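Local coordinates for concanavalin B (PDB 6CAF), which may bind carbohydrates, as a chitinase-like seed protein of jack bean built on the glycosyl hydrolase family 18 fold, at residues Q38-L43 and N291-K296; K70-L75 and E140-K145; Y122-A127 and L168-Q173; Y241-N246 and Q281-G286. All blocks are in the same frame, centred on the assembly; numbering follows the deposited sequence. Where two conformers were deposited one is given.

Interaction 1 of 4, residues Q38-L43 and N291-K296; sequences QREDGL and NRQADK
Asp41, on the 3-10 turn that follows strand 31-36, presses its buried carboxylate against the first turn of helix 292-298. Its OD1 accepts Gln293 N at 2.8 Å; the bond is bent (139° at the hydrogen) and reaches the anti side, 31° out of the carboxylate plane. OD2 is gripped by Gln38 N at 3.0 Å, from above that plane, by Gly37 N, and by a water that also accepts from Asn291 ND2. Asn291, after a cis peptide bond, N-caps the helix by taking Ala294 N on its OD1 at 3.1 Å. On the tight, buried side the side chains of Asp41 and Arg292 slide past each other in opposite directions, Arg292 CG lying 3.4 Å from Asp41 O. The Arg292 guanidinium is held by Tyr53 and Thr47, carries Lys296 CG over the centre of one face, and meets a water in plane at its edge that donates to Asp41 O and Leu43 O. The solvent side is formed by Glu40, Gln293 and Lys296: the first two run side by side, pointing the same way, with carboxylate and amide planes 12° apart, and Lys296 CE rests 3.7 Å from Glu40 O. With so many N-H donors and a helix N terminus around it, Asp41 is probably held as the anion, and it joins the turn after strand 31-36 to the helix following the adjacent barrel strand 284-290.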
loop_
_atom_site.group_PDB
_atom_site.type_symbol
_atom_site.label_atom_id
_atom_site.label_comp_id
_atom_site.label_asym_id
_atom_site.label_seq_id
_atom_site.Cartn_x
_atom_site.Cartn_y
_atom_site.Cartn_z
ATOM N N GLN A 38 -8.747 -5.105 9.352
ATOM C CA GLN A 38 -9.627 -4.737 10.464
ATOM C C GLN A 38 -10.893 -5.547 10.381
ATOM O O GLN A 38 -11.196 -6.130 9.352
ATOM C CB GLN A 38 -9.927 -3.241 10.481
ATOM C CG GLN A 38 -10.686 -2.670 9.322
ATOM C CD GLN A 38 -10.909 -1.163 9.482
ATOM O OE1 GLN A 38 -10.196 -0.494 10.253
ATOM N NE2 GLN A 38 -11.933 -0.643 8.814
ATOM N N ARG A 39 -11.549 -5.734 11.520
ATOM C CA ARG A 39 -12.721 -6.596 11.550
ATOM C C ARG A 39 -13.767 -6.234 10.499
ATOM O O ARG A 39 -14.313 -7.103 9.803
ATOM C CB ARG A 39 -13.343 -6.576 12.948
ATOM C CG ARG A 39 -14.598 -7.422 13.071
ATOM C CD ARG A 39 -15.196 -7.367 14.476
ATOM N NE ARG A 39 -14.490 -8.276 15.373
ATOM C CZ ARG A 39 -14.838 -9.541 15.589
ATOM N NH1 ARG A 39 -14.122 -10.280 16.425
ATOM N NH2 ARG A 39 -15.916 -10.064 15.006
ATOM N N GLU A 40 -13.998 -5.001 10.328
ATOM C CA GLU A 40 -15.057 -4.487 9.465
ATOM C C GLU A 40 -14.771 -4.678 7.967
ATOM O O GLU A 40 -15.641 -4.405 7.129
ATOM C CB GLU A 40 -15.343 -3.004 9.780
ATOM C CG GLU A 40 -15.908 -2.771 11.186
ATOM C CD GLU A 40 -14.808 -2.651 12.289
ATOM O OE1 GLU A 40 -13.605 -2.793 12.041
ATOM O OE2 GLU A 40 -15.200 -2.376 13.441
ATOM N N ASP A 41 -13.508 -5.042 7.684
ATOM C CA ASP A 41 -13.127 -5.302 6.313
ATOM C C ASP A 41 -13.647 -6.644 5.826
ATOM O O ASP A 41 -13.558 -6.946 4.643
ATOM C CB ASP A 41 -11.609 -5.325 6.162
ATOM C CG ASP A 41 -10.969 -3.990 6.388
ATOM O OD1 ASP A 41 -11.603 -2.949 6.133
ATOM O OD2 ASP A 41 -9.774 -4.005 6.768
ATOM N N GLY A 42 -14.140 -7.486 6.725
ATOM C CA GLY A 42 -14.548 -8.820 6.344
ATOM C C GLY A 42 -13.353 -9.735 6.060
ATOM O O GLY A 42 -12.215 -9.466 6.454
ATOM N N LEU A 43 -13.626 -10.845 5.384
ATOM C CA LEU A 43 -12.623 -11.856 5.160
ATOM C C LEU A 43 -11.645 -11.453 4.064
ATOM O O LEU A 43 -12.021 -10.870 3.050
ATOM C CB LEU A 43 -13.243 -13.175 4.774
ATOM C CG LEU A 43 -14.156 -13.782 5.825
ATOM C CD1 LEU A 43 -14.563 -15.142 5.299
ATOM C CD2 LEU A 43 -13.498 -13.965 7.174
ATOM N N ASN A 291 -10.383 2.086 2.696
ATOM C CA ASN A 291 -9.899 0.731 2.895
ATOM C C ASN A 291 -11.000 -0.243 2.437
ATOM O O ASN A 291 -12.020 0.169 1.846
ATOM C CB ASN A 291 -9.516 0.504 4.348
ATOM C CG ASN A 291 -10.696 0.681 5.290
ATOM O OD1 ASN A 291 -11.805 1.032 4.898
ATOM N ND2 ASN A 291 -10.461 0.391 6.556
ATOM N N ARG A 292 -10.802 -1.535 2.679
ATOM C CA ARG A 292 -11.737 -2.522 2.195
ATOM C C ARG A 292 -13.147 -2.265 2.765
ATOM O O ARG A 292 -14.127 -2.352 2.023
ATOM C CB ARG A 292 -11.246 -3.913 2.521
ATOM C CG ARG A 292 -12.222 -5.019 2.180
ATOM C CD ARG A 292 -12.579 -5.122 0.719
ATOM N NE ARG A 292 -13.405 -6.296 0.536
ATOM C CZ ARG A 292 -14.440 -6.441 -0.286
ATOM N NH1 ARG A 292 -14.647 -5.564 -1.226
ATOM N NH2 ARG A 292 -15.214 -7.515 -0.190
ATOM N N GLN A 293 -13.244 -1.972 4.057
ATOM C CA GLN A 293 -14.541 -1.688 4.667
ATOM C C GLN A 293 -15.270 -0.593 3.908
ATOM O O GLN A 293 -16.465 -0.716 3.580
ATOM C CB GLN A 293 -14.355 -1.255 6.133
ATOM C CG GLN A 293 -15.624 -0.803 6.829
ATOM C CD GLN A 293 -15.448 -0.244 8.218
ATOM O OE1 GLN A 293 -14.356 -0.178 8.762
ATOM N NE2 GLN A 293 -16.561 0.170 8.802
ATOM N N ALA A 294 -14.576 0.515 3.658
ATOM C CA ALA A 294 -15.209 1.626 2.991
ATOM C C ALA A 294 -15.605 1.284 1.559
ATOM O O ALA A 294 -16.655 1.717 1.072
ATOM C CB ALA A 294 -14.307 2.843 3.050
ATOM N N ASP A 295 -14.757 0.492 0.896
ATOM C CA ASP A 295 -15.049 0.079 -0.482
ATOM C C ASP A 295 -16.293 -0.800 -0.532
ATOM O O ASP A 295 -17.160 -0.622 -1.387
ATOM C CB ASP A 295 -13.848 -0.640 -1.062
ATOM C CG ASP A 295 -13.887 -0.788 -2.550
ATOM O OD1 ASP A 295 -14.665 -0.079 -3.204
ATOM O OD2 ASP A 295 -13.101 -1.599 -3.086
ATOM N N LYS A 296 -16.416 -1.701 0.441
ATOM C CA LYS A 296 -17.621 -2.519 0.539
ATOM C C LYS A 296 -18.879 -1.682 0.763
ATOM O O LYS A 296 -19.953 -1.989 0.254
ATOM C CB LYS A 296 -17.524 -3.483 1.758
ATOM C CG LYS A 296 -16.654 -4.665 1.563
ATOM C CD LYS A 296 -16.037 -5.140 2.860
ATOM C CE LYS A 296 -17.083 -5.427 3.909
ATOM N NZ LYS A 296 -17.894 -6.592 3.448
HETATM O O HOH W 1 -14.234 -8.634 2.666
HETATM O O HOH W 2 -8.264 -1.654 6.818
#

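Interaction 2 of 4, residues K70-L75 and E140-K145; sequences KPELEL and EGPLGK
Leu73 and Pro142 meet through their beta carbons, Leu73 CB standing 3.8 Å from Pro142 CB. Further along the leucine, CD2 reaches Leu143, touching CD2 of that residue at 3.7 Å; the two leucines cross obliquely, methyl against methyl. Beside them, in one of its two deposited conformers, Glu72 slides past Pro142 in the opposite direction and lays OE1 3.8 Å from Pro142 CG. The chain bends at chi2 (66°) in that conformer, and OE1 uses its anti lone pair to accept Leu73 N at 3.1 Å; both contacts of OE1 are less certain for that reason. Pro142 and Leu143 are the two central residues of a type I beta turn, closed by Gly141 N to Gly144 O and by Gly144 N to Gly141 O, both 2.9 Å. Gly144, at the end of the turn, has positive phi and backbone angles that call for glycine. In the next shell Phe134 of helix 120-135 packs on both Pro142 and Leu143, Tyr129 of the same helix on Pro142, while Leu61 of strand 55-64 backs Leu73. Direct contact between the two loops is thus chiefly apolar: the turn after helix 120-135 is fitted by shape against the long loop after strand 55-64, with the Glu72 carboxylate at the outer margin.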
loop_
_atom_site.group_PDB
_atom_site.type_symbol
_atom_site.label_atom_id
_atom_site.label_comp_id
_atom_site.label_asym_id
_atom_site.label_seq_id
_atom_site.Cartn_x
_atom_site.Cartn_y
_atom_site.Cartn_z
ATOM N N LYS A 70 11.440 -9.685 17.482
ATOM C CA LYS A 70 10.534 -10.475 16.657
ATOM C C LYS A 70 9.179 -9.815 16.630
ATOM O O LYS A 70 8.296 -10.154 17.421
ATOM C CB LYS A 70 10.380 -11.892 17.189
ATOM C CG LYS A 70 9.763 -12.824 16.163
ATOM C CD LYS A 70 9.677 -14.269 16.647
ATOM C CE LYS A 70 9.090 -15.161 15.564
ATOM N NZ LYS A 70 9.150 -16.614 15.911
ATOM N N PRO A 71 8.998 -8.842 15.732
ATOM C CA PRO A 71 7.730 -8.135 15.709
ATOM C C PRO A 71 6.531 -9.065 15.583
ATOM O O PRO A 71 6.568 -10.055 14.856
ATOM C CB PRO A 71 7.864 -7.224 14.488
ATOM C CG PRO A 71 9.329 -6.940 14.420
ATOM C CD PRO A 71 9.987 -8.227 14.841
ATOM N N GLU A 72 5.487 -8.737 16.317
ATOM C CA GLU A 72 4.263 -9.503 16.282
ATOM C C GLU A 72 3.170 -8.775 15.535
ATOM O O GLU A 72 3.029 -7.552 15.637
ATOM C CB GLU A 72 3.807 -9.820 17.689
ATOM C CG GLU A 72 2.569 -10.699 17.713
ATOM C CD GLU A 72 2.800 -12.124 17.164
ATOM O OE1 GLU A 72 2.842 -12.396 15.914
ATOM O OE2 GLU A 72 2.914 -13.010 18.027
ATOM N N LEU A 73 2.405 -9.529 14.757
ATOM C CA LEU A 73 1.337 -8.954 13.986
ATOM C C LEU A 73 0.034 -8.971 14.777
ATOM O O LEU A 73 -0.372 -9.997 15.323
ATOM C CB LEU A 73 1.196 -9.725 12.669
ATOM C CG LEU A 73 0.188 -9.128 11.678
ATOM C CD1 LEU A 73 0.664 -7.782 11.166
ATOM C CD2 LEU A 73 -0.004 -10.090 10.548
ATOM N N GLU A 74 -0.622 -7.824 14.816
ATOM C CA GLU A 74 -1.937 -7.700 15.417
ATOM C C GLU A 74 -2.820 -6.950 14.430
ATOM O O GLU A 74 -2.554 -5.806 14.093
ATOM C CB GLU A 74 -1.856 -6.887 16.710
ATOM C CG GLU A 74 -1.185 -7.595 17.868
ATOM C CD GLU A 74 -2.154 -8.305 18.798
ATOM O OE1 GLU A 74 -3.346 -8.448 18.483
ATOM O OE2 GLU A 74 -1.690 -8.723 19.856
ATOM N N LEU A 75 -3.847 -7.631 13.964
ATOM C CA LEU A 75 -4.821 -7.050 13.044
ATOM C C LEU A 75 -6.096 -6.831 13.854
ATOM O O LEU A 75 -6.651 -7.792 14.414
ATOM C CB LEU A 75 -5.067 -7.994 11.869
ATOM C CG LEU A 75 -3.836 -8.293 10.996
ATOM C CD1 LEU A 75 -4.248 -9.158 9.817
ATOM C CD2 LEU A 75 -3.160 -7.013 10.532
ATOM N N GLU A 140 7.937 -20.636 9.854
ATOM C CA GLU A 140 6.607 -20.251 10.320
ATOM C C GLU A 140 6.717 -18.887 10.937
ATOM O O GLU A 140 7.478 -18.679 11.876
ATOM C CB GLU A 140 6.131 -21.240 11.396
ATOM C CG GLU A 140 6.008 -22.671 10.927
ATOM C CD GLU A 140 4.791 -22.911 10.066
ATOM O OE1 GLU A 140 3.899 -22.061 10.094
ATOM O OE2 GLU A 140 4.725 -23.954 9.382
ATOM N N GLY A 141 5.909 -17.960 10.445
ATOM C CA GLY A 141 5.842 -16.599 10.966
ATOM C C GLY A 141 4.429 -16.233 11.367
ATOM O O GLY A 141 3.543 -17.088 11.472
ATOM N N PRO A 142 4.211 -14.940 11.611
ATOM C CA PRO A 142 2.910 -14.509 12.088
ATOM C C PRO A 142 1.727 -14.892 11.196
ATOM O O PRO A 142 0.649 -15.125 11.708
ATOM C CB PRO A 142 3.091 -12.992 12.203
ATOM C CG PRO A 142 4.550 -12.842 12.542
ATOM C CD PRO A 142 5.211 -13.856 11.667
ATOM N N LEU A 143 1.941 -14.923 9.886
ATOM C CA LEU A 143 0.921 -15.287 8.906
ATOM C C LEU A 143 1.036 -16.724 8.442
ATOM O O LEU A 143 0.446 -17.101 7.456
ATOM C CB LEU A 143 0.954 -14.313 7.717
ATOM C CG LEU A 143 0.469 -12.895 8.045
ATOM C CD1 LEU A 143 0.821 -11.955 6.929
ATOM C CD2 LEU A 143 -1.025 -12.876 8.301
ATOM N N GLY A 144 1.748 -17.542 9.211
ATOM C CA GLY A 144 2.026 -18.893 8.798
ATOM C C GLY A 144 3.296 -18.976 7.999
ATOM O O GLY A 144 4.206 -18.148 8.127
ATOM N N LYS A 145 3.365 -19.989 7.156
ATOM C CA LYS A 145 4.500 -20.186 6.283
ATOM C C LYS A 145 4.090 -19.668 4.905
ATOM O O LYS A 145 3.309 -20.311 4.195
ATOM C CB LYS A 145 4.930 -21.646 6.221
ATOM C CG LYS A 145 6.247 -21.846 5.521
ATOM C CD LYS A 145 6.755 -23.275 5.697
ATOM C CE LYS A 145 7.491 -23.441 7.012
ATOM N NZ LYS A 145 8.118 -24.788 7.093
HETATM O O HOH W 3 7.429 -17.384 14.342
#

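Interaction 3 of 4, residues Y122-A127 and L168-Q173; sequences YAKDLA and LEELYQ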
loop_
_atom_site.group_PDB
_atom_site.type_symbol
_atom_site.label_atom_id
_atom_site.label_comp_id
_atom_site.label_asym_id
_atom_site.label_seq_id
_atom_site.Cartn_x
_atom_site.Cartn_y
_atom_site.Cartn_z
ATOM N N TYR A 122 19.453 -2.214 13.009
ATOM C CA TYR A 122 18.131 -2.795 13.140
ATOM C C TYR A 122 17.442 -2.897 11.785
ATOM O O TYR A 122 16.652 -3.805 11.543
ATOM C CB TYR A 122 17.259 -2.027 14.112
ATOM C CG TYR A 122 15.929 -2.695 14.392
ATOM C CD1 TYR A 122 15.840 -3.807 15.194
ATOM C CD2 TYR A 122 14.758 -2.204 13.822
ATOM C CE1 TYR A 122 14.624 -4.416 15.447
ATOM C CE2 TYR A 122 13.542 -2.809 14.063
ATOM C CZ TYR A 122 13.486 -3.904 14.884
ATOM O OH TYR A 122 12.246 -4.443 15.162
ATOM N N ALA A 123 17.720 -1.947 10.903
ATOM C CA ALA A 123 17.142 -2.035 9.569
ATOM C C ALA A 123 17.523 -3.344 8.901
ATOM O O ALA A 123 16.701 -3.936 8.201
ATOM C CB ALA A 123 17.585 -0.843 8.727
ATOM N N LYS A 124 18.773 -3.788 9.075
ATOM C CA LYS A 124 19.156 -5.096 8.549
ATOM C C LYS A 124 18.447 -6.236 9.279
ATOM O O LYS A 124 17.899 -7.154 8.646
ATOM C CB LYS A 124 20.675 -5.262 8.595
ATOM C CG LYS A 124 21.190 -6.622 8.177
ATOM C CD LYS A 124 20.740 -6.996 6.781
ATOM C CE LYS A 124 21.423 -8.272 6.329
ATOM N NZ LYS A 124 20.862 -8.755 5.041
ATOM N N ASP A 125 18.400 -6.176 10.600
ATOM C CA ASP A 125 17.718 -7.204 11.382
ATOM C C ASP A 125 16.246 -7.313 10.915
ATOM O O ASP A 125 15.703 -8.411 10.741
ATOM C CB ASP A 125 17.690 -6.854 12.880
ATOM C CG ASP A 125 19.005 -6.915 13.590
ATOM O OD1 ASP A 125 19.964 -7.483 13.077
ATOM O OD2 ASP A 125 19.023 -6.407 14.738
ATOM N N LEU A 126 15.572 -6.176 10.765
ATOM C CA LEU A 126 14.177 -6.166 10.390
ATOM C C LEU A 126 13.996 -6.662 8.957
ATOM O O LEU A 126 13.048 -7.403 8.671
ATOM C CB LEU A 126 13.596 -4.758 10.584
ATOM C CG LEU A 126 12.107 -4.615 10.328
ATOM C CD1 LEU A 126 11.274 -5.475 11.244
ATOM C CD2 LEU A 126 11.678 -3.157 10.416
ATOM N N ALA A 127 14.865 -6.234 8.043
ATOM C CA ALA A 127 14.757 -6.741 6.687
ATOM C C ALA A 127 14.882 -8.260 6.659
ATOM O O ALA A 127 14.137 -8.947 5.954
ATOM C CB ALA A 127 15.828 -6.092 5.826
ATOM N N LEU A 168 14.701 -0.046 3.397
ATOM C CA LEU A 168 14.474 -0.306 1.999
ATOM C C LEU A 168 15.728 -0.866 1.317
ATOM O O LEU A 168 15.642 -1.854 0.569
ATOM C CB LEU A 168 14.019 0.980 1.314
ATOM C CG LEU A 168 13.815 0.867 -0.181
ATOM C CD1 LEU A 168 12.791 -0.193 -0.552
ATOM C CD2 LEU A 168 13.447 2.242 -0.737
ATOM N N GLU A 169 16.888 -0.246 1.574
ATOM C CA GLU A 169 18.144 -0.705 1.020
ATOM C C GLU A 169 18.420 -2.158 1.386
ATOM O O GLU A 169 18.848 -2.968 0.553
ATOM C CB GLU A 169 19.265 0.169 1.551
ATOM C CG GLU A 169 20.653 -0.291 1.137
ATOM C CD GLU A 169 20.903 -0.185 -0.345
ATOM O OE1 GLU A 169 20.325 0.730 -0.944
ATOM O OE2 GLU A 169 21.688 -0.995 -0.881
ATOM N N GLU A 170 18.195 -2.490 2.648
ATOM C CA GLU A 170 18.483 -3.833 3.097
ATOM C C GLU A 170 17.543 -4.864 2.470
ATOM O O GLU A 170 17.959 -5.959 2.090
ATOM C CB GLU A 170 18.485 -3.931 4.630
ATOM C CG GLU A 170 19.550 -3.079 5.302
ATOM C CD GLU A 170 21.004 -3.358 4.997
ATOM O OE1 GLU A 170 21.336 -4.334 4.314
ATOM O OE2 GLU A 170 21.838 -2.551 5.488
ATOM N N LEU A 171 16.262 -4.508 2.344
ATOM C CA LEU A 171 15.335 -5.394 1.662
ATOM C C LEU A 171 15.714 -5.554 0.182
ATOM O O LEU A 171 15.648 -6.660 -0.362
ATOM C CB LEU A 171 13.895 -4.890 1.799
ATOM C CG LEU A 171 13.251 -5.147 3.125
ATOM C CD1 LEU A 171 12.008 -4.280 3.291
ATOM C CD2 LEU A 171 12.893 -6.606 3.302
ATOM N N TYR A 172 16.077 -4.448 -0.446
ATOM C CA TYR A 172 16.464 -4.488 -1.824
ATOM C C TYR A 172 17.689 -5.393 -2.053
ATOM O O TYR A 172 17.758 -6.177 -2.997
ATOM C CB TYR A 172 16.749 -3.068 -2.295
ATOM C CG TYR A 172 16.960 -3.076 -3.767
ATOM C CD1 TYR A 172 15.862 -3.085 -4.646
ATOM C CD2 TYR A 172 18.171 -3.105 -4.274
ATOM C CE1 TYR A 172 16.036 -3.163 -6.003
ATOM C CE2 TYR A 172 18.385 -3.171 -5.663
ATOM C CZ TYR A 172 17.298 -3.186 -6.507
ATOM O OH TYR A 172 17.396 -3.260 -7.872
ATOM N N GLN A 173 18.644 -5.319 -1.137
ATOM C CA GLN A 173 19.834 -6.145 -1.254
ATOM C C GLN A 173 19.506 -7.627 -1.080
ATOM O O GLN A 173 20.054 -8.477 -1.787
ATOM C CB GLN A 173 20.917 -5.696 -0.271
ATOM C CG GLN A 173 21.531 -4.347 -0.614
ATOM C CD GLN A 173 22.214 -4.352 -1.960
ATOM O OE1 GLN A 173 22.805 -5.356 -2.350
ATOM N NE2 GLN A 173 22.125 -3.240 -2.685
HETATM O O HOH W 4 20.423 -6.642 3.260
#
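Ala127 and Glu170 mark a close approach of helices 120-135 and 164-178, Ala127 CB lying 3.6 Å from Glu170 CB. The small methyl lets the axes of the two short segments come within 8.4 Å, at 45° between their N-to-C directions. Leu171 flanks the same alanine on the inner side: its CG is 3.9 Å from Ala127 CB, and its CD2 lies 3.7 Å from Ala127 O. Outward, the side chains of Lys124 and Glu170 cross at about a right angle. Glu170 CG, anti to its own carbonyl carbon (chi1 -62°), sits over the backbone of Lys124, and the bend at chi2 (-61°) puts CD beside Lys124 CB and CD; OE1 lies 3.7 Å from Lys124 CD. The glutamate therefore meets the aliphatic part of the lysine rather than its ammonium, and NZ stays 4.5 Å from OE1, beyond a salt bridge. A water fills that step: it accepts from Lys124 NZ at 2.8 Å and donates both to Glu170 OE1 at 2.7 Å and to Glu170 O. The direct ion pair of Lys124 is with Glu128, one turn later in its own helix. Ile174 continues the apolar contact with Ala127 and Lys124, and Leu171 packs inward on Leu184 of strand 183-186. Two neighbouring outer helices of the barrel are thus joined on the side facing the strands by Ala127 and Leu171, with CB of Glu170, while on the outer side a water relays the attraction between lysine and glutamate, probably weaker than a direct bridge.

Interaction 4 of 4, residues Y241-N246 and Q281-G286; sequences YPRDKN and QTRYAG
The guanidinium of Arg283 lies with one face against the backbone of the 241-246 loop: Arg243 CA stands 3.6 Å above its plane, offset toward the rim, and Pro242 O is over the same face. At the edge, Asn246 OD1 lies in plane and takes NH2 at 2.9 Å on a lone pair, in a nearly straight bond (167°), with a weak second bond from NE. Asp244 O, also near the plane, accepts NE at 2.8 Å. Bends at chi2 (-60°) and chi3 turn CD and NE toward Asp244 O; beyond, NH1 bonds Thr237 O of helix 227-239 and NH2 also Val240 O. Asn246 is steadied by ND2, which donates to Pro242 O at 2.9 Å. More tentatively, in one of two deposited conformers, the Arg243 guanidinium is inclined 22° to that of Arg283, with Tyr241 CE2 over the centre of one face and Val240 O and Lys238 O receiving its ends. On the exposed flank Lys245 lies against 281-284, its CG 3.1 Å from Tyr284 O and NZ in a weak bond of 3.3 Å to Gln281 O; NZ also donates to a water bonding Tyr284 O and, weakly, to one shared with Gln281. Arg283 therefore fastens the end of helix 227-239 and its following loop to the junction of helix 280-283 with strand 284-290, where Arg283 and Ala285 begin backbone pairing with Leu247 of parallel strand 247-252.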
loop_
_atom_site.group_PDB
_atom_site.type_symbol
_atom_site.label_atom_id
_atom_site.label_comp_id
_atom_site.label_asym_id
_atom_site.label_seq_id
_atom_site.Cartn_x
_atom_site.Cartn_y
_atom_site.Cartn_z
ATOM N N TYR A 241 11.792 8.323 -9.719
ATOM C CA TYR A 241 12.496 7.616 -10.753
ATOM C C TYR A 241 12.472 6.140 -10.393
ATOM O O TYR A 241 12.425 5.804 -9.205
ATOM C CB TYR A 241 13.960 8.057 -10.800
ATOM C CG TYR A 241 14.194 9.515 -11.112
ATOM C CD1 TYR A 241 14.141 10.487 -10.108
ATOM C CD2 TYR A 241 14.610 9.928 -12.365
ATOM C CE1 TYR A 241 14.377 11.838 -10.383
ATOM C CE2 TYR A 241 14.883 11.276 -12.644
ATOM C CZ TYR A 241 14.768 12.217 -11.647
ATOM O OH TYR A 241 15.001 13.539 -11.928
ATOM N N PRO A 242 12.560 5.241 -11.373
ATOM C CA PRO A 242 12.608 5.528 -12.813
ATOM C C PRO A 242 11.275 5.944 -13.384
ATOM O O PRO A 242 10.250 5.890 -12.683
ATOM C CB PRO A 242 13.050 4.185 -13.398
ATOM C CG PRO A 242 12.464 3.186 -12.469
ATOM C CD PRO A 242 12.550 3.804 -11.108
ATOM N N ARG A 243 11.267 6.327 -14.658
ATOM C CA ARG A 243 10.058 6.830 -15.303
ATOM C C ARG A 243 9.235 5.670 -15.894
ATOM O O ARG A 243 8.905 5.634 -17.074
ATOM C CB ARG A 243 10.403 7.878 -16.364
ATOM C CG ARG A 243 11.303 9.036 -15.914
ATOM C CD ARG A 243 10.972 9.683 -14.574
ATOM N NE ARG A 243 11.523 11.038 -14.485
ATOM C CZ ARG A 243 11.704 11.723 -13.366
ATOM N NH1 ARG A 243 11.420 11.191 -12.216
ATOM N NH2 ARG A 243 12.156 12.969 -13.400
ATOM N N ASP A 244 8.861 4.758 -15.024
ATOM C CA ASP A 244 8.099 3.570 -15.369
ATOM C C ASP A 244 6.633 3.758 -14.939
ATOM O O ASP A 244 6.258 4.754 -14.322
ATOM C CB ASP A 244 8.701 2.341 -14.647
ATOM C CG ASP A 244 10.054 1.908 -15.161
ATOM O OD1 ASP A 244 10.487 2.303 -16.260
ATOM O OD2 ASP A 244 10.697 1.111 -14.439
ATOM N N LYS A 245 5.813 2.761 -15.215
ATOM C CA LYS A 245 4.432 2.776 -14.800
ATOM C C LYS A 245 4.354 2.364 -13.354
ATOM O O LYS A 245 4.014 1.230 -13.034
ATOM C CB LYS A 245 3.641 1.845 -15.694
ATOM C CG LYS A 245 2.165 2.054 -15.707
ATOM C CD LYS A 245 1.439 1.466 -16.929
ATOM C CE LYS A 245 1.810 2.232 -18.189
ATOM N NZ LYS A 245 0.811 2.092 -19.280
ATOM N N ASN A 246 4.694 3.301 -12.479
ATOM C CA ASN A 246 4.946 2.975 -11.087
ATOM C C ASN A 246 4.221 3.871 -10.095
ATOM O O ASN A 246 4.475 3.730 -8.907
ATOM C CB ASN A 246 6.443 2.941 -10.790
ATOM C CG ASN A 246 7.170 4.227 -11.135
ATOM O OD1 ASN A 246 6.569 5.269 -11.376
ATOM N ND2 ASN A 246 8.518 4.149 -11.142
ATOM N N GLN A 281 0.030 8.166 -19.732
ATOM C CA GLN A 281 0.273 6.991 -20.526
ATOM C C GLN A 281 1.539 6.217 -20.168
ATOM O O GLN A 281 1.654 5.059 -20.541
ATOM C CB GLN A 281 0.276 7.347 -22.024
ATOM C CG GLN A 281 -1.044 7.943 -22.522
ATOM C CD GLN A 281 -2.257 7.048 -22.272
ATOM O OE1 GLN A 281 -2.161 5.816 -22.257
ATOM N NE2 GLN A 281 -3.416 7.675 -22.101
ATOM N N THR A 282 2.479 6.856 -19.480
ATOM C CA THR A 282 3.701 6.192 -19.112
ATOM C C THR A 282 3.888 5.974 -17.618
ATOM O O THR A 282 4.645 5.111 -17.250
ATOM C CB THR A 282 4.938 6.924 -19.637
ATOM O OG1 THR A 282 4.916 8.274 -19.178
ATOM C CG2 THR A 282 4.943 6.919 -21.169
ATOM N N ARG A 283 3.195 6.727 -16.761
ATOM C CA ARG A 283 3.470 6.666 -15.335
ATOM C C ARG A 283 2.332 6.097 -14.506
ATOM O O ARG A 283 2.566 5.630 -13.407
ATOM C CB ARG A 283 3.853 8.040 -14.785
ATOM C CG ARG A 283 5.062 8.639 -15.470
ATOM C CD ARG A 283 6.324 7.805 -15.361
ATOM N NE ARG A 283 6.671 7.479 -13.996
ATOM C CZ ARG A 283 7.321 8.310 -13.182
ATOM N NH1 ARG A 283 7.692 9.519 -13.594
ATOM N NH2 ARG A 283 7.586 7.942 -11.937
ATOM N N TYR A 284 1.082 6.207 -14.990
ATOM C CA TYR A 284 -0.066 5.829 -14.183
ATOM C C TYR A 284 -0.267 4.313 -14.186
ATOM O O TYR A 284 -0.467 3.694 -15.249
ATOM C CB TYR A 284 -1.317 6.509 -14.712
ATOM C CG TYR A 284 -2.610 5.994 -14.164
ATOM C CD1 TYR A 284 -3.051 6.334 -12.903
ATOM C CD2 TYR A 284 -3.396 5.150 -14.908
ATOM C CE1 TYR A 284 -4.240 5.829 -12.394
ATOM C CE2 TYR A 284 -4.576 4.640 -14.416
ATOM C CZ TYR A 284 -5.004 4.990 -13.173
ATOM O OH TYR A 284 -6.179 4.501 -12.660
ATOM N N ALA A 285 -0.260 3.725 -12.986
ATOM C CA ALA A 285 -0.469 2.311 -12.812
ATOM C C ALA A 285 -1.852 1.947 -12.284
ATOM O O ALA A 285 -2.331 0.821 -12.481
ATOM C CB ALA A 285 0.587 1.748 -11.875
ATOM N N GLY A 286 -2.496 2.867 -11.571
ATOM C CA GLY A 286 -3.786 2.533 -10.982
ATOM C C GLY A 286 -4.036 3.304 -9.714
ATOM O O GLY A 286 -3.508 4.412 -9.502
HETATM O O HOH W 5 -0.636 4.280 -17.901
HETATM O O HOH W 6 -0.571 3.350 -21.585
#

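How the interactions relate
From the N terminus, interaction 1 opens just after strand 31-36 and closes only at 291-296, so the other three contacts all fall within its span; it joins the first barrel strand's loop to the helix after strand 284-290. Interaction 2 opens next, in the loop after strand 55-64, and interaction 3 opens on helix 120-135 before interaction 2 closes at 140-145, so these two cross. They also touch: Pro71 packs on Tyr122 and Leu126. Interaction 3 closes on helix 164-178. Interaction 4 follows in series, enclosing strand 247-252 and helix 266-273. Across the chain's centre from interaction 1, it ties the loop after helix 227-239 to the start of strand 284-290, whose far end leads into 291-296.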